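Local coordinates for protein ATP-dependent helicase FUN30 (Saccharomyces cerevisiae S288c, PDB 5GN1) that couples ATP hydrolysis to nucleosome remodelling for DNA end resection and heterochromatin organisation, the piece here being the C-terminal part of its ATPase domain, at residues A106-S111 against D313-K318; K101-A106 against M350-I355; L112-F117 against M182-I187. All coordinates share one frame; numbering follows the deposited sequence.

Contact 1 (A106-S111 against D313-K318); sequences ALRKAS and DSIEEK
Ile-315 and Leu-107 meet at about a right angle: Ile-315 CG2 lies 3.8 Å from Leu-107 CB, and the same methyl touches Arg-108 CG at 4.1 Å. With CG1 of Ile-315 anti to its backbone N (chi1 -173°), CG2 takes the crowded position between backbone N and carbonyl carbon. Beside it, Ser-111 OG packs 3.5 Å from Ser-314 CB, while Ser-111 CB rests against the carboxylate carbon Glu-316 CD at 3.8 Å. A water joins Glu-316 OE2 to Arg-108 O. The contact thus sets the later part of helix 100-110 against the start of helix 315-322, where Ser-314 is the N-cap, its OG accepting from Glu-316 N at 3.0 Å. This start follows strand 304-311 of the RecA-like parallel sheet. Further out, Ser-111 OG donates to Leu-107 O at 2.9 Å, tilted 30° from the carbonyl plane, and Ser-111 N reaches the same oxygen from the opposite face. An alanine in place of Ser-111 would probably leave Leu-107 O with one donor fewer and open a small gap beside Ser-314 CB and Ile-315 CG2. Thr-311 positions the helix start, its O bonding Ser-314 OG and its N bonding Glu-316 OE1, and Lys-186 forms a salt bridge with Glu-316 OE2.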
ATOM      1  N   ALA A 106      -9.559  -0.631   5.465  1.00 19.17           N
ATOM      2  CA  ALA A 106      -9.254  -2.053   5.377  1.00 22.09           C
ATOM      3  C   ALA A 106      -9.585  -2.611   3.993  1.00 20.25           C
ATOM      4  O   ALA A 106      -8.838  -3.441   3.464  1.00 19.86           O
ATOM      5  CB  ALA A 106     -10.016  -2.813   6.463  1.00 23.45           C
ATOM      6  N   LEU A 107     -10.704  -2.181   3.394  1.00 20.68           N
ATOM      7  CA  LEU A 107     -11.025  -2.642   2.042  1.00 20.58           C
ATOM      8  C   LEU A 107      -9.975  -2.170   1.042  1.00 19.22           C
ATOM      9  O   LEU A 107      -9.598  -2.915   0.129  1.00 18.68           O
ATOM     10  CB  LEU A 107     -12.413  -2.162   1.611  1.00 21.75           C
ATOM     11  CG  LEU A 107     -13.634  -2.674   2.392  1.00 21.58           C
ATOM     12  CD1 LEU A 107     -14.885  -1.947   1.944  1.00 20.50           C
ATOM     13  CD2 LEU A 107     -13.805  -4.174   2.253  1.00 25.30           C
ATOM     14  N   ARG A 108      -9.513  -0.926   1.185  1.00 18.66           N
ATOM     15  CA  ARG A 108      -8.468  -0.419   0.298  1.00 20.53           C
ATOM     16  C   ARG A 108      -7.210  -1.273   0.399  1.00 21.67           C
ATOM     17  O   ARG A 108      -6.640  -1.677  -0.617  1.00 22.04           O
ATOM     18  CB  ARG A 108      -8.178   1.051   0.621  1.00 21.64           C
ATOM     19  CG  ARG A 108      -9.364   1.964   0.295  1.00 22.38           C
ATOM     20  CD  ARG A 108      -9.101   3.425   0.657  1.00 28.11           C
ATOM     21  NE  ARG A 108      -7.916   3.953  -0.012  1.00 26.04           N
ATOM     22  CZ  ARG A 108      -7.339   5.109   0.305  1.00 35.05           C
ATOM     23  NH1 ARG A 108      -7.846   5.859   1.273  1.00 31.95           N
ATOM     24  NH2 ARG A 108      -6.245   5.512  -0.334  1.00 34.57           N
ATOM     25  N   LYS A 109      -6.769  -1.567   1.628  1.00 17.62           N
ATOM     26  CA  LYS A 109      -5.572  -2.381   1.818  1.00 19.51           C
ATOM     27  C   LYS A 109      -5.746  -3.793   1.272  1.00 18.87           C
ATOM     28  O   LYS A 109      -4.811  -4.368   0.704  1.00 17.59           O
ATOM     29  CB  LYS A 109      -5.210  -2.422   3.306  1.00 22.96           C
ATOM     30  CG  LYS A 109      -4.704  -1.092   3.817  1.00 23.48           C
ATOM     31  CD  LYS A 109      -4.547  -1.112   5.337  1.00 28.53           C
ATOM     32  CE  LYS A 109      -3.767   0.108   5.808  1.00 34.20           C
ATOM     33  NZ  LYS A 109      -3.679   0.107   7.294  1.00 35.66           N
ATOM     34  N   ALA A 110      -6.927  -4.386   1.456  1.00 18.94           N
ATOM     35  CA  ALA A 110      -7.142  -5.736   0.941  1.00 19.95           C
ATOM     36  C   ALA A 110      -7.100  -5.768  -0.588  1.00 18.39           C
ATOM     37  O   ALA A 110      -6.671  -6.766  -1.172  1.00 22.90           O
ATOM     38  CB  ALA A 110      -8.476  -6.293   1.469  1.00 19.58           C
ATOM     39  N   SER A 111      -7.518  -4.688  -1.246  1.00 18.91           N
ATOM     40  CA  SER A 111      -7.365  -4.578  -2.694  1.00 20.29           C
ATOM     41  C   SER A 111      -5.901  -4.505  -3.138  1.00 24.73           C
ATOM     42  O   SER A 111      -5.623  -4.678  -4.330  1.00 22.33           O
ATOM     43  CB  SER A 111      -8.088  -3.330  -3.204  1.00 19.53           C
ATOM     44  OG  SER A 111      -9.425  -3.258  -2.731  1.00 24.42           O
ATOM     45  N   ASP A 313     -13.878  -5.469  -8.968  1.00 29.66           N
ATOM     46  CA  ASP A 313     -14.792  -6.000  -7.950  1.00 35.93           C
ATOM     47  C   ASP A 313     -14.328  -5.579  -6.556  1.00 34.30           C
ATOM     48  O   ASP A 313     -14.343  -6.363  -5.606  1.00 36.68           O
ATOM     49  CB  ASP A 313     -14.913  -7.525  -8.069  1.00 31.12           C
ATOM     50  CG  ASP A 313     -16.060  -8.117  -7.228  1.00 50.09           C
ATOM     51  OD1 ASP A 313     -17.051  -7.404  -6.924  1.00 40.95           O
ATOM     52  OD2 ASP A 313     -15.954  -9.320  -6.878  1.00 49.32           O
ATOM     53  N   SER A 314     -13.876  -4.330  -6.443  1.00 32.65           N
ATOM     54  CA  SER A 314     -13.313  -3.828  -5.203  1.00 28.97           C
ATOM     55  C   SER A 314     -13.664  -2.359  -5.060  1.00 28.84           C
ATOM     56  O   SER A 314     -14.069  -1.691  -6.016  1.00 27.82           O
ATOM     57  CB  SER A 314     -11.791  -4.004  -5.157  1.00 31.63           C
ATOM     58  OG  SER A 314     -11.152  -2.859  -5.697  1.00 24.59           O
ATOM     59  N   ILE A 315     -13.455  -1.854  -3.843  1.00 26.09           N
ATOM     60  CA  ILE A 315     -13.676  -0.451  -3.526  1.00 25.86           C
ATOM     61  C   ILE A 315     -12.880   0.486  -4.430  1.00 24.22           C
ATOM     62  O   ILE A 315     -13.246   1.655  -4.586  1.00 23.22           O
ATOM     63  CB  ILE A 315     -13.325  -0.228  -2.046  1.00 27.22           C
ATOM     64  CG1 ILE A 315     -13.707   1.184  -1.604  1.00 25.86           C
ATOM     65  CG2 ILE A 315     -11.852  -0.520  -1.816  1.00 22.69           C
ATOM     66  CD1 ILE A 315     -13.657   1.369  -0.111  1.00 34.86           C
ATOM     67  N   GLU A 316     -11.788  -0.000  -5.032  1.00 26.18           N
ATOM     68  CA  GLU A 316     -10.991   0.856  -5.911  1.00 26.72           C
ATOM     69  C   GLU A 316     -11.792   1.300  -7.128  1.00 28.52           C
ATOM     70  O   GLU A 316     -11.584   2.402  -7.640  1.00 28.60           O
ATOM     71  CB  GLU A 316      -9.716   0.131  -6.344  1.00 27.56           C
ATOM     72  CG  GLU A 316      -8.716  -0.074  -5.190  1.00 25.60           C
ATOM     73  CD  GLU A 316      -7.332  -0.528  -5.666  1.00 30.73           C
ATOM     74  OE1 GLU A 316      -7.243  -1.182  -6.726  1.00 28.47           O
ATOM     75  OE2 GLU A 316      -6.335  -0.205  -4.983  1.00 29.76           O
ATOM     76  N   GLU A 317     -12.712   0.455  -7.601  1.00 26.57           N
ATOM     77  CA  GLU A 317     -13.617   0.875  -8.666  1.00 33.98           C
ATOM     78  C   GLU A 317     -14.499   2.035  -8.213  1.00 35.02           C
ATOM     79  O   GLU A 317     -14.675   3.010  -8.950  1.00 29.76           O
ATOM     80  CB  GLU A 317     -14.457  -0.315  -9.137  1.00 31.94           C
ATOM     81  CG  GLU A 317     -13.629  -1.387  -9.841  1.00 33.21           C
ATOM     82  CD  GLU A 317     -14.470  -2.497 -10.467  1.00 40.89           C
ATOM     83  OE1 GLU A 317     -14.974  -3.375  -9.733  1.00 36.46           O
ATOM     84  OE2 GLU A 317     -14.643  -2.475 -11.702  1.00 49.97           O
ATOM     85  N   LYS A 318     -15.040   1.962  -6.986  1.00 29.94           N
ATOM     86  CA  LYS A 318     -15.855   3.059  -6.465  1.00 28.88           C
ATOM     87  C   LYS A 318     -15.037   4.329  -6.302  1.00 33.94           C
ATOM     88  O   LYS A 318     -15.526   5.435  -6.565  1.00 31.89           O
ATOM     89  CB  LYS A 318     -16.473   2.661  -5.122  1.00 30.41           C
ATOM     90  CG  LYS A 318     -17.351   1.437  -5.198  1.00 33.92           C
ATOM     91  CD  LYS A 318     -18.417   1.638  -6.239  1.00 41.01           C
ATOM     92  CE  LYS A 318     -18.791   0.332  -6.914  1.00 41.93           C
ATOM     93  NZ  LYS A 318     -19.799   0.582  -7.980  1.00 49.43           N
TER
HETATM   94  O   HOH W   1      -6.705   0.370  -2.533  1.00 28.23           O

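Contact 2 (K101-A106 against M350-I355); sequences KNLIMA and MLEDII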
ATOM      1  N   LYS A 101     -14.654   4.935   8.443  1.00 24.52           N
ATOM      2  CA  LYS A 101     -13.305   5.324   8.037  1.00 30.98           C
ATOM      3  C   LYS A 101     -12.363   4.125   8.008  1.00 26.15           C
ATOM      4  O   LYS A 101     -11.712   3.858   6.994  1.00 26.15           O
ATOM      5  CB  LYS A 101     -12.761   6.402   8.975  1.00 31.67           C
ATOM      6  CG  LYS A 101     -13.519   7.712   8.962  1.00 32.34           C
ATOM      7  CD  LYS A 101     -13.009   8.624  10.076  1.00 40.68           C
ATOM      8  CE  LYS A 101     -13.129  10.085   9.695  1.00 41.67           C
ATOM      9  NZ  LYS A 101     -12.065  10.909  10.337  1.00 41.47           N
ATOM     10  N   ASN A 102     -12.251   3.393   9.119  1.00 22.93           N
ATOM     11  CA  ASN A 102     -11.259   2.323   9.125  1.00 27.86           C
ATOM     12  C   ASN A 102     -11.732   1.068   8.398  1.00 22.49           C
ATOM     13  O   ASN A 102     -10.895   0.229   8.048  1.00 20.66           O
ATOM     14  CB  ASN A 102     -10.807   1.972  10.554  1.00 31.03           C
ATOM     15  CG  ASN A 102     -11.948   1.576  11.476  1.00 32.67           C
ATOM     16  OD1 ASN A 102     -12.692   0.631  11.207  1.00 28.90           O
ATOM     17  ND2 ASN A 102     -12.040   2.262  12.619  1.00 36.84           N
ATOM     18  N   LEU A 103     -13.034   0.931   8.125  1.00 22.86           N
ATOM     19  CA  LEU A 103     -13.492  -0.192   7.308  1.00 19.17           C
ATOM     20  C   LEU A 103     -13.184   0.040   5.834  1.00 20.48           C
ATOM     21  O   LEU A 103     -12.720  -0.870   5.142  1.00 25.22           O
ATOM     22  CB  LEU A 103     -14.998  -0.430   7.502  1.00 24.00           C
ATOM     23  CG  LEU A 103     -15.453  -1.049   8.820  1.00 26.06           C
ATOM     24  CD1 LEU A 103     -16.967  -0.942   8.937  1.00 30.29           C
ATOM     25  CD2 LEU A 103     -14.996  -2.488   8.915  1.00 27.98           C
ATOM     26  N   ILE A 104     -13.464   1.247   5.339  1.00 22.55           N
ATOM     27  CA  ILE A 104     -13.030   1.648   3.999  1.00 24.44           C
ATOM     28  C   ILE A 104     -11.517   1.506   3.858  1.00 24.68           C
ATOM     29  O   ILE A 104     -11.006   1.098   2.807  1.00 20.95           O
ATOM     30  CB  ILE A 104     -13.490   3.091   3.703  1.00 26.46           C
ATOM     31  CG1 ILE A 104     -15.027   3.179   3.589  1.00 26.73           C
ATOM     32  CG2 ILE A 104     -12.804   3.654   2.456  1.00 23.53           C
ATOM     33  CD1 ILE A 104     -15.649   2.148   2.729  1.00 28.18           C
ATOM     34  N   MET A 105     -10.773   1.848   4.912  1.00 23.22           N
ATOM     35  CA  MET A 105      -9.324   1.713   4.857  1.00 20.31           C
ATOM     36  C   MET A 105      -8.915   0.257   4.708  1.00 20.99           C
ATOM     37  O   MET A 105      -8.024  -0.070   3.916  1.00 18.31           O
ATOM     38  CB  MET A 105      -8.689   2.318   6.110  1.00 20.72           C
ATOM     39  CG  MET A 105      -7.202   2.067   6.167  1.00 31.23           C
ATOM     40  SD  MET A 105      -6.381   3.017   4.868  1.00 42.98           S
ATOM     41  CE  MET A 105      -6.064   4.517   5.804  1.00 48.30           C
ATOM     42  N   ALA A 106      -9.559  -0.631   5.465  1.00 19.17           N
ATOM     43  CA  ALA A 106      -9.254  -2.053   5.377  1.00 22.09           C
ATOM     44  C   ALA A 106      -9.585  -2.611   3.993  1.00 20.25           C
ATOM     45  O   ALA A 106      -8.838  -3.441   3.464  1.00 19.86           O
ATOM     46  CB  ALA A 106     -10.016  -2.813   6.463  1.00 23.45           C
ATOM     47  N   MET A 350     -20.179   7.830   2.611  1.00 31.11           N
ATOM     48  CA  MET A 350     -20.736   7.623   1.275  1.00 31.29           C
ATOM     49  C   MET A 350     -20.210   6.339   0.627  1.00 36.09           C
ATOM     50  O   MET A 350     -20.972   5.590  -0.004  1.00 31.84           O
ATOM     51  CB  MET A 350     -20.424   8.824   0.395  1.00 37.02           C
ATOM     52  CG  MET A 350     -20.687   8.564  -1.074  1.00 39.43           C
ATOM     53  SD  MET A 350     -19.589   9.523  -2.118  1.00 53.85           S
ATOM     54  CE  MET A 350     -18.027   8.693  -1.858  1.00 38.94           C
ATOM     55  N   LEU A 351     -18.908   6.072   0.752  1.00 27.62           N
ATOM     56  CA  LEU A 351     -18.364   4.840   0.190  1.00 25.20           C
ATOM     57  C   LEU A 351     -18.944   3.616   0.880  1.00 29.59           C
ATOM     58  O   LEU A 351     -19.265   2.617   0.221  1.00 24.92           O
ATOM     59  CB  LEU A 351     -16.834   4.853   0.274  1.00 25.55           C
ATOM     60  CG  LEU A 351     -16.209   5.715  -0.826  1.00 31.41           C
ATOM     61  CD1 LEU A 351     -14.734   6.025  -0.566  1.00 30.45           C
ATOM     62  CD2 LEU A 351     -16.383   5.012  -2.183  1.00 31.89           C
ATOM     63  N   GLU A 352     -19.102   3.672   2.208  1.00 27.42           N
ATOM     64  CA  GLU A 352     -19.691   2.537   2.912  1.00 26.42           C
ATOM     65  C   GLU A 352     -21.138   2.305   2.473  1.00 28.45           C
ATOM     66  O   GLU A 352     -21.576   1.154   2.337  1.00 27.59           O
ATOM     67  CB  GLU A 352     -19.612   2.743   4.428  1.00 25.06           C
ATOM     68  CG  GLU A 352     -19.976   1.478   5.183  1.00 31.80           C
ATOM     69  CD  GLU A 352     -20.146   1.681   6.673  1.00 30.76           C
ATOM     70  OE1 GLU A 352     -20.422   2.814   7.110  1.00 33.90           O
ATOM     71  OE2 GLU A 352     -20.005   0.685   7.399  1.00 28.38           O
ATOM     72  N   ASP A 353     -21.868   3.363   2.251  1.00 29.57           N
ATOM     73  CA  ASP A 353     -23.232   3.219   1.819  1.00 33.18           C
ATOM     74  C   ASP A 353     -23.292   2.549   0.433  1.00 36.06           C
ATOM     75  O   ASP A 353     -24.019   1.621   0.254  1.00 35.66           O
ATOM     76  CB  ASP A 353     -23.943   4.553   1.755  1.00 33.11           C
ATOM     77  CG  ASP A 353     -24.141   5.197   3.114  1.00 32.77           C
ATOM     78  OD1 ASP A 353     -23.957   4.552   4.115  1.00 33.62           O
ATOM     79  OD2 ASP A 353     -24.461   6.360   3.159  1.00 33.91           O
ATOM     80  N   ILE A 354     -22.506   3.032  -0.515  1.00 33.55           N
ATOM     81  CA  ILE A 354     -22.503   2.495  -1.876  1.00 30.81           C
ATOM     82  C   ILE A 354     -22.173   1.009  -1.862  1.00 37.51           C
ATOM     83  O   ILE A 354     -22.850   0.197  -2.503  1.00 35.93           O
ATOM     84  CB  ILE A 354     -21.519   3.290  -2.749  1.00 35.70           C
ATOM     85  CG1 ILE A 354     -22.026   4.719  -2.899  1.00 34.94           C
ATOM     86  CG2 ILE A 354     -21.305   2.612  -4.098  1.00 39.95           C
ATOM     87  CD1 ILE A 354     -21.029   5.643  -3.481  1.00 37.09           C
ATOM     88  N   ILE A 355     -21.137   0.631  -1.114  1.00 31.09           N
ATOM     89  CA  ILE A 355     -20.778  -0.775  -0.991  1.00 30.78           C
ATOM     90  C   ILE A 355     -21.942  -1.579  -0.422  1.00 35.55           C
ATOM     91  O   ILE A 355     -22.241  -2.685  -0.889  1.00 35.42           O
ATOM     92  CB  ILE A 355     -19.509  -0.911  -0.135  1.00 27.75           C
ATOM     93  CG1 ILE A 355     -18.301  -0.448  -0.957  1.00 33.14           C
ATOM     94  CG2 ILE A 355     -19.319  -2.337   0.323  1.00 36.55           C
ATOM     95  CD1 ILE A 355     -17.119  -0.065  -0.119  1.00 35.07           C
TER
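Ile-104 CD1 is the hub of this contact, reaching Leu-351 CB and Glu-352 N at 3.8 Å each and Ile-355 CD1 at 3.9 Å. The methyl therefore rests on one turn of helix 350-355. The torsions explain its placement: CG1 stands anti to the carbonyl carbon (chi1 -67°), and chi2 of -48° turns CD1 out of the extended position. Ile-104 and Leu-351 meet at about a right angle, with Ile-104 CG1 4.1 Å from Leu-351 CB. The two short helical segments approach to 9.8 Å between axes, at an angle of 63° between their N-to-C directions. Leu-343, touching both Ile-104 and Leu-351, and Ile-315, touching Ile-104 and Ile-355, extend this buried apolar cluster.

The other flank is sparser. There Leu-103 CD1 has a single neighbour in the opposing segment, Glu-352 OE2 at 3.8 Å, and the two side chains cross obliquely. Beyond it, towards partly exposed Asp-353, charged groups find partners on helix 60-82: Glu-352 OE2 bonds His-76 ND1, and Asp-353 pairs with Lys-77. With contacts between the two segments limited to van der Waals packing, the polar ends of Glu-352 and Asp-353 are satisfied from helix 60-82 instead.

Contact 3 (L112-F117 against M182-I187); sequences LHPLLF and MQSGKI
The backbones run closest where His-113 and Ser-184 face each other, their CA atoms 5.4 Å apart, with Leu-112 and Lys-186 the next pair at 6.2 Å. With OG anti to its backbone N (chi1 161°), Ser-184 donates to Leu-112 O at 2.7 Å and accepts from Lys-186 N at 3.2 Å. The second bond makes Ser-184 the N-cap of helix 185-200; the first ties it to the opposing loop. The CB of the same residue makes a CH-pi contact, lying over one face of the His-113 ring but offset toward the rim, near CD2, 3.9 Å from the ring centroid and 25° off the normal. In-plane bonding fixes that ring's rotation, since Leu-115 N donates to His-113 ND1 at 3.0 Å, nearly straight. His-113 NE2 bonds Trp-181 O, which is consistent with a proton on NE2. Pro-114 CD packs against Gln-183 O at 3.5 Å; Gln-183 is the centre of an inverse gamma turn that brings the chain to the cap. Although Leu-112 CB points away, its CD2 comes back to lie 3.4 Å from Lys-186 NZ. NZ, besides its partner Glu-316, is bonded by Phe-279 O and Leu-309 O, a buried charge tied to the sheet through strand 304-311. The loop packs on helix 60-82 through Pro-114 and on helix 212-224, where His-113 meets Ile-217.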
ATOM      1  N   LEU A 112      -4.969  -4.216  -2.224  1.00 20.26           N
ATOM      2  CA  LEU A 112      -3.555  -4.017  -2.545  1.00 20.05           C
ATOM      3  C   LEU A 112      -2.699  -5.246  -2.279  1.00 21.66           C
ATOM      4  O   LEU A 112      -1.971  -5.697  -3.172  1.00 19.75           O
ATOM      5  CB  LEU A 112      -2.995  -2.827  -1.750  1.00 14.83           C
ATOM      6  CG  LEU A 112      -3.711  -1.526  -2.055  1.00 20.14           C
ATOM      7  CD1 LEU A 112      -3.185  -0.359  -1.199  1.00 20.04           C
ATOM      8  CD2 LEU A 112      -3.611  -1.236  -3.553  1.00 25.19           C
ATOM      9  N   HIS A 113      -2.735  -5.779  -1.051  1.00 16.15           N
ATOM     10  CA  HIS A 113      -1.800  -6.830  -0.678  1.00 16.36           C
ATOM     11  C   HIS A 113      -2.184  -7.530   0.623  1.00 20.02           C
ATOM     12  O   HIS A 113      -2.450  -6.866   1.635  1.00 22.19           O
ATOM     13  CB  HIS A 113      -0.386  -6.252  -0.545  1.00 17.27           C
ATOM     14  CG  HIS A 113       0.680  -7.255  -0.820  1.00 20.57           C
ATOM     15  ND1 HIS A 113       0.898  -8.342  -0.005  1.00 18.49           N
ATOM     16  CD2 HIS A 113       1.569  -7.357  -1.837  1.00 17.10           C
ATOM     17  CE1 HIS A 113       1.877  -9.073  -0.505  1.00 21.00           C
ATOM     18  NE2 HIS A 113       2.294  -8.502  -1.621  1.00 21.50           N
ATOM     19  N   PRO A 114      -2.231  -8.868   0.626  1.00 23.84           N
ATOM     20  CA  PRO A 114      -2.514  -9.603   1.875  1.00 26.77           C
ATOM     21  C   PRO A 114      -1.574  -9.282   3.011  1.00 25.60           C
ATOM     22  O   PRO A 114      -1.986  -9.350   4.179  1.00 21.39           O
ATOM     23  CB  PRO A 114      -2.366 -11.073   1.457  1.00 22.78           C
ATOM     24  CG  PRO A 114      -2.719 -11.085  -0.005  1.00 21.27           C
ATOM     25  CD  PRO A 114      -2.248  -9.746  -0.559  1.00 21.73           C
ATOM     26  N   LEU A 115      -0.311  -8.964   2.723  1.00 19.47           N
ATOM     27  CA  LEU A 115       0.629  -8.764   3.821  1.00 22.50           C
ATOM     28  C   LEU A 115       0.429  -7.440   4.531  1.00 23.31           C
ATOM     29  O   LEU A 115       1.219  -7.114   5.413  1.00 20.63           O
ATOM     30  CB  LEU A 115       2.078  -8.862   3.324  1.00 20.85           C
ATOM     31  CG  LEU A 115       2.474 -10.223   2.733  1.00 21.77           C
ATOM     32  CD1 LEU A 115       3.975 -10.246   2.388  1.00 23.64           C
ATOM     33  CD2 LEU A 115       2.090 -11.372   3.667  1.00 23.80           C
ATOM     34  N   LEU A 116      -0.584  -6.667   4.148  1.00 19.91           N
ATOM     35  CA  LEU A 116      -1.026  -5.508   4.907  1.00 19.95           C
ATOM     36  C   LEU A 116      -1.947  -5.901   6.054  1.00 19.67           C
ATOM     37  O   LEU A 116      -2.526  -5.021   6.701  1.00 20.73           O
ATOM     38  CB  LEU A 116      -1.748  -4.515   3.988  1.00 17.77           C
ATOM     39  CG  LEU A 116      -0.916  -3.919   2.851  1.00 19.32           C
ATOM     40  CD1 LEU A 116      -1.829  -3.151   1.888  1.00 15.63           C
ATOM     41  CD2 LEU A 116       0.210  -3.045   3.416  1.00 15.95           C
ATOM     42  N   PHE A 117      -2.092  -7.201   6.288  1.00 18.35           N
ATOM     43  CA  PHE A 117      -2.962  -7.754   7.317  1.00 23.11           C
ATOM     44  C   PHE A 117      -2.190  -8.825   8.065  1.00 24.03           C
ATOM     45  O   PHE A 117      -1.204  -9.367   7.567  1.00 22.00           O
ATOM     46  CB  PHE A 117      -4.238  -8.381   6.724  1.00 23.36           C
ATOM     47  CG  PHE A 117      -5.128  -7.399   6.027  1.00 26.57           C
ATOM     48  CD1 PHE A 117      -4.856  -7.003   4.728  1.00 23.82           C
ATOM     49  CD2 PHE A 117      -6.241  -6.875   6.667  1.00 24.41           C
ATOM     50  CE1 PHE A 117      -5.661  -6.089   4.080  1.00 20.26           C
ATOM     51  CE2 PHE A 117      -7.057  -5.959   6.022  1.00 27.37           C
ATOM     52  CZ  PHE A 117      -6.771  -5.572   4.728  1.00 23.32           C
ATOM     53  N   MET A 182       5.145 -11.748  -3.224  1.00 21.25           N
ATOM     54  CA  MET A 182       4.709 -11.788  -4.618  1.00 24.27           C
ATOM     55  C   MET A 182       3.231 -12.122  -4.773  1.00 24.18           C
ATOM     56  O   MET A 182       2.685 -11.907  -5.860  1.00 25.22           O
ATOM     57  CB  MET A 182       5.521 -12.815  -5.427  1.00 25.99           C
ATOM     58  CG  MET A 182       7.014 -12.683  -5.285  1.00 24.80           C
ATOM     59  SD  MET A 182       7.565 -11.068  -5.855  1.00 25.22           S
ATOM     60  CE  MET A 182       7.392 -11.239  -7.633  1.00 24.92           C
ATOM     61  N   GLN A 183       2.571 -12.635  -3.730  1.00 26.58           N
ATOM     62  CA  GLN A 183       1.214 -13.178  -3.868  1.00 28.33           C
ATOM     63  C   GLN A 183       0.167 -12.085  -3.659  1.00 25.89           C
ATOM     64  O   GLN A 183      -0.446 -11.948  -2.598  1.00 26.59           O
ATOM     65  CB  GLN A 183       1.001 -14.334  -2.907  1.00 27.52           C
ATOM     66  CG  GLN A 183       1.858 -15.544  -3.207  1.00 33.80           C
ATOM     67  CD  GLN A 183       1.621 -16.642  -2.190  1.00 41.68           C
ATOM     68  OE1 GLN A 183       0.507 -17.157  -2.062  1.00 49.54           O
ATOM     69  NE2 GLN A 183       2.663 -16.999  -1.453  1.00 38.57           N
ATOM     70  N   SER A 184      -0.063 -11.322  -4.724  1.00 20.00           N
ATOM     71  CA  SER A 184      -1.114 -10.321  -4.782  1.00 21.54           C
ATOM     72  C   SER A 184      -1.463 -10.108  -6.245  1.00 24.67           C
ATOM     73  O   SER A 184      -0.589 -10.179  -7.107  1.00 25.10           O
ATOM     74  CB  SER A 184      -0.673  -9.000  -4.145  1.00 22.61           C
ATOM     75  OG  SER A 184      -1.485  -7.926  -4.575  1.00 21.72           O
ATOM     76  N   GLY A 185      -2.745  -9.840  -6.519  1.00 25.16           N
ATOM     77  CA  GLY A 185      -3.150  -9.562  -7.889  1.00 27.16           C
ATOM     78  C   GLY A 185      -2.530  -8.294  -8.446  1.00 26.42           C
ATOM     79  O   GLY A 185      -2.280  -8.189  -9.651  1.00 23.02           O
ATOM     80  N   LYS A 186      -2.272  -7.308  -7.590  1.00 22.55           N
ATOM     81  CA  LYS A 186      -1.609  -6.114  -8.096  1.00 22.92           C
ATOM     82  C   LYS A 186      -0.141  -6.374  -8.401  1.00 22.05           C
ATOM     83  O   LYS A 186       0.429  -5.711  -9.276  1.00 23.29           O
ATOM     84  CB  LYS A 186      -1.751  -4.953  -7.116  1.00 23.90           C
ATOM     85  CG  LYS A 186      -3.115  -4.330  -7.127  1.00 30.55           C
ATOM     86  CD  LYS A 186      -3.022  -2.820  -7.069  1.00 23.65           C
ATOM     87  CE  LYS A 186      -4.410  -2.251  -7.073  1.00 22.94           C
ATOM     88  NZ  LYS A 186      -4.473  -0.794  -6.810  1.00 23.82           N
ATOM     89  N   ILE A 187       0.490  -7.320  -7.702  1.00 23.14           N
ATOM     90  CA  ILE A 187       1.883  -7.636  -8.016  1.00 19.96           C
ATOM     91  C   ILE A 187       1.957  -8.414  -9.319  1.00 25.29           C
ATOM     92  O   ILE A 187       2.844  -8.177 -10.146  1.00 23.17           O
ATOM     93  CB  ILE A 187       2.557  -8.392  -6.854  1.00 20.26           C
ATOM     94  CG1 ILE A 187       2.495  -7.554  -5.569  1.00 19.40           C
ATOM     95  CG2 ILE A 187       4.017  -8.740  -7.200  1.00 21.22           C
ATOM     96  CD1 ILE A 187       3.094  -6.147  -5.673  1.00 19.37           C
TER

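The three contacts follow one another along one piece of chain: helix 100-110 supplies contact 2 (101-106) and contact 1 (106-111), which share Ala-106, and the loop that follows supplies contact 3 (112-117). Their partners come later in reverse order, at 182-187, 313-318 and 350-355, so contact 3 closes the shortest span and contact 2 the longest. Centres of contacts 1 and 2 lie about 9 Å apart, of 1 and 3 about 12 Å, and of 2 and 3 about 20 Å. Ile-315 and Ile-355 link the first two, and the Glu-316 to Lys-186 salt bridge joins contacts 1 and 3. Together they join helix 100-110 to the RecA-like lobe and its C-terminal helix.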